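Local coordinates for protein endo-xylogalacturonan hydrolase A (Aspergillus tubingensis, PDB 4C2L) that hydrolyses xylogalacturonan, the xylose-substituted galacturonan of the hairy regions of pectin, and acts only where the galacturonic acid backbone carries xylose, at residues Ala81-Thr84 / Asp85-Ser88; Gly65-Ser68 / Asp69-Ile72. One frame throughout, in Å; residues are numbered along the deposited sequence.

In the fold
Both contacts lie near the N-terminal end of the parallel beta-helix of this family 28 glycoside hydrolase, and each secures a short local element, one covalently and the other by hydrogen bonds. Contact 2 comes first in the chain: its disulfide closes the turn that leads into strand 70-74. That strand is soon followed by strand 77-80, after which contact 1 starts the short helix 84-87. Their centres are 26 Å apart, with nearest atoms about 14 Å apart, so the two do not touch. The centres of contacts 1 and 2 lie about 22 Å and 24 Å from the centre of the chain, away from Asp210 and His233, the probable catalytic residues.

Contact 1 (Ala81-Thr84 / Asp85-Ser88); sequences ASDT and DYWS
Asp83 and Tyr86 meet at the start of the short helix 84-87, a worked example of N-capping. Asp83 is the N-cap: with its CG swung away from its own nitrogen (chi1 -164°), Asp83 OD1 accepts a hydrogen bond from Tyr86 N, 3.1 Å away and well above the carboxylate plane. The same carboxylate rests against the Tyr86 methylene, Asp83 CG being 3.3 Å from Tyr86 CB, and the two side chains cross at about a right angle. Trp87 N donates a nearly straight helical hydrogen bond of 3.1 Å to Asp83 O. The NE1-CD1 edge of the indole is turned back to the carbonyls of Ala81 and Ser82. Trp87 NE1 donates to Ala81 O at 2.9 Å in a bent bond, the oxygen 24° out of the ring plane. Tyr86 CD2 sits 3.6 Å above the centre of one indole face, while Tyr86 OH is hydrogen-bonded to Val61 N. One water links Asp83 OD1 to Asp85 N, and a second joins Thr84 OG1 to Asp85 OD1. Asp83 OD1 thus accepts from both a backbone N-H and a water, and its negative charge probably suits the helix dipole, while the buried indole N-H is satisfied by a backbone carbonyl.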
# COMPACT_ATOMS: atom_id res chain seq x y z
N ALA A 81 11.01 17.91 7.00
CA ALA A 81 12.44 17.78 7.28
C ALA A 81 12.87 16.33 7.16
O ALA A 81 12.11 15.44 7.53
CB ALA A 81 12.73 18.28 8.68
N SER A 82 14.08 16.10 6.67
CA SER A 82 14.65 14.75 6.65
C SER A 82 15.00 14.27 8.07
O SER A 82 14.85 13.09 8.38
CB SER A 82 15.88 14.70 5.75
OG SER A 82 16.86 15.60 6.25
N ASP A 83 15.48 15.21 8.89
CA ASP A 83 15.92 14.99 10.30
C ASP A 83 15.78 13.54 10.77
O ASP A 83 14.83 13.19 11.48
CB ASP A 83 15.13 15.95 11.19
CG ASP A 83 15.72 16.12 12.59
OD1 ASP A 83 16.55 15.30 13.05
OD2 ASP A 83 15.30 17.10 13.27
N THR A 84 16.73 12.69 10.38
CA THR A 84 16.57 11.26 10.70
C THR A 84 16.56 10.95 12.21
O THR A 84 15.91 10.00 12.61
CB THR A 84 17.60 10.37 9.96
OG1 THR A 84 18.93 10.83 10.24
CG2 THR A 84 17.34 10.44 8.46
N ASP A 85 17.28 11.73 13.01
CA ASP A 85 17.26 11.54 14.46
C ASP A 85 15.86 11.81 15.00
O ASP A 85 15.37 11.10 15.88
CB ASP A 85 18.24 12.49 15.17
CG ASP A 85 19.70 12.05 15.07
OD1 ASP A 85 20.00 10.95 14.56
OD2 ASP A 85 20.56 12.83 15.52
N TYR A 86 15.22 12.86 14.49
CA TYR A 86 13.87 13.19 14.97
C TYR A 86 12.86 12.09 14.60
O TYR A 86 12.06 11.65 15.43
CB TYR A 86 13.40 14.55 14.42
CG TYR A 86 11.97 14.83 14.80
CD1 TYR A 86 11.65 15.38 16.05
CD2 TYR A 86 10.91 14.49 13.93
CE1 TYR A 86 10.33 15.61 16.41
CE2 TYR A 86 9.60 14.71 14.28
CZ TYR A 86 9.30 15.27 15.51
OH TYR A 86 7.99 15.50 15.84
N TRP A 87 12.89 11.66 13.34
CA TRP A 87 11.89 10.71 12.84
C TRP A 87 12.11 9.30 13.31
O TRP A 87 11.20 8.47 13.20
CB TRP A 87 11.87 10.74 11.31
CG TRP A 87 11.32 12.04 10.82
CD1 TRP A 87 11.98 13.05 10.11
CD2 TRP A 87 9.96 12.54 11.02
NE1 TRP A 87 11.12 14.11 9.86
CE2 TRP A 87 9.90 13.86 10.38
CE3 TRP A 87 8.83 12.04 11.65
CZ2 TRP A 87 8.74 14.63 10.38
CZ3 TRP A 87 7.66 12.82 11.63
CH2 TRP A 87 7.62 14.08 11.02
N SER A 88 13.29 9.02 13.85
CA SER A 88 13.63 7.67 14.29
C SER A 88 12.56 7.03 15.19
O SER A 88 12.25 7.56 16.26
CB SER A 88 14.98 7.69 15.04
OG SER A 88 15.37 6.37 15.35
O HOH W 1 19.21 13.93 12.32
O HOH W 2 19.52 9.27 12.44

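Contact 2 (Gly65-Ser68 / Asp69-Ile72); sequences GSCS and DCDI
A disulfide-closed turn forms this contact, where the loop after strand 62-63 bends into strand 70-74 of the parallel beta-helix. Cys67 and Cys70, with two residues between them, make a CXXC loop whose ends are joined covalently: Cys67 SG lies 2.0 Å from Cys70 SG, and the CB-S-S-CB torsion is -103°. On Cys67 the sulfur points away from its own backbone nitrogen (chi1 176°) and reaches across the mouth of the turn. On Cys70 it is tucked beside both the nitrogen and the carbonyl carbon of its own backbone (chi1 79°), turned back to meet its partner. The bridge spans a separation of 5.2 Å between Cys67 CA and Cys70 CA. Ser68 and Asp69 form the bend between the cysteines. Asp69 has positive phi and psi, in the left-handed region that lets the chain reverse here, and Asp69 CB comes to 3.0 Å from Ser68 O. Backbone hydrogen bonds tie Ser68 to Gly43 in the loop after helix 32-42, Asp69 to Asp100, and Cys70 to Gly101 and to Lys103 of strand 102-105. Leu102 touches both cysteines, and Leu39 of helix 32-42 packs on Cys70. Farther along the strand, Asp71 OD1 forms a salt bridge with Arg105 NE, and Asp71 OD2 accepts a hydrogen bond from Gln73 NE2. Both half-cystines are buried, whereas Asp69 at the bend is exposed, so the apolar sulfurs face inward and the acid is turned outward. Within the turn itself the disulfide is the link between Cys67 and Cys70, while the backbone bonds to neighbouring loops and strand 102-105 hold it from outside; together they probably limit the flexibility of the loop entering strand 70-74.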
# COMPACT_ATOMS: atom_id res chain seq x y z
N GLY A 65 -5.58 16.16 14.42
CA GLY A 65 -6.65 15.75 15.32
C GLY A 65 -7.73 16.78 15.60
O GLY A 65 -8.83 16.41 16.00
N SER A 66 -7.46 18.06 15.40
CA SER A 66 -8.50 19.07 15.70
C SER A 66 -9.50 19.23 14.56
O SER A 66 -10.45 20.00 14.65
CB SER A 66 -7.86 20.40 16.07
OG SER A 66 -7.22 20.94 14.95
N CYS A 67 -9.29 18.48 13.48
CA CYS A 67 -10.20 18.50 12.35
C CYS A 67 -11.51 17.83 12.74
O CYS A 67 -11.51 16.72 13.23
CB CYS A 67 -9.58 17.73 11.19
SG CYS A 67 -10.69 17.60 9.78
N SER A 68 -12.62 18.52 12.52
CA SER A 68 -13.94 17.90 12.68
C SER A 68 -14.81 18.44 11.56
O SER A 68 -15.27 19.58 11.61
CB SER A 68 -14.51 18.25 14.06
OG SER A 68 -15.81 17.72 14.23
N ASP A 69 -15.00 17.63 10.53
CA ASP A 69 -15.66 18.07 9.28
C ASP A 69 -14.92 19.25 8.68
O ASP A 69 -15.54 20.23 8.25
CB ASP A 69 -17.14 18.40 9.52
CG ASP A 69 -17.91 17.24 10.09
OD1 ASP A 69 -17.88 16.16 9.46
OD2 ASP A 69 -18.53 17.39 11.17
N CYS A 70 -13.60 19.16 8.67
CA CYS A 70 -12.77 20.25 8.18
C CYS A 70 -12.35 19.97 6.75
O CYS A 70 -12.41 18.83 6.27
CB CYS A 70 -11.53 20.45 9.06
SG CYS A 70 -10.21 19.27 8.74
N ASP A 71 -11.93 21.02 6.07
CA ASP A 71 -11.45 20.93 4.70
C ASP A 71 -10.05 21.54 4.65
O ASP A 71 -9.88 22.74 4.91
CB ASP A 71 -12.44 21.66 3.78
CG ASP A 71 -12.04 21.65 2.30
OD1 ASP A 71 -11.20 20.82 1.86
OD2 ASP A 71 -12.61 22.48 1.57
N ILE A 72 -9.05 20.71 4.37
CA ILE A 72 -7.66 21.16 4.29
C ILE A 72 -7.23 21.19 2.82
O ILE A 72 -7.03 20.15 2.19
CB ILE A 72 -6.73 20.23 5.10
CG1 ILE A 72 -7.24 20.08 6.54
CG2 ILE A 72 -5.29 20.73 5.07
CD1 ILE A 72 -6.50 19.05 7.38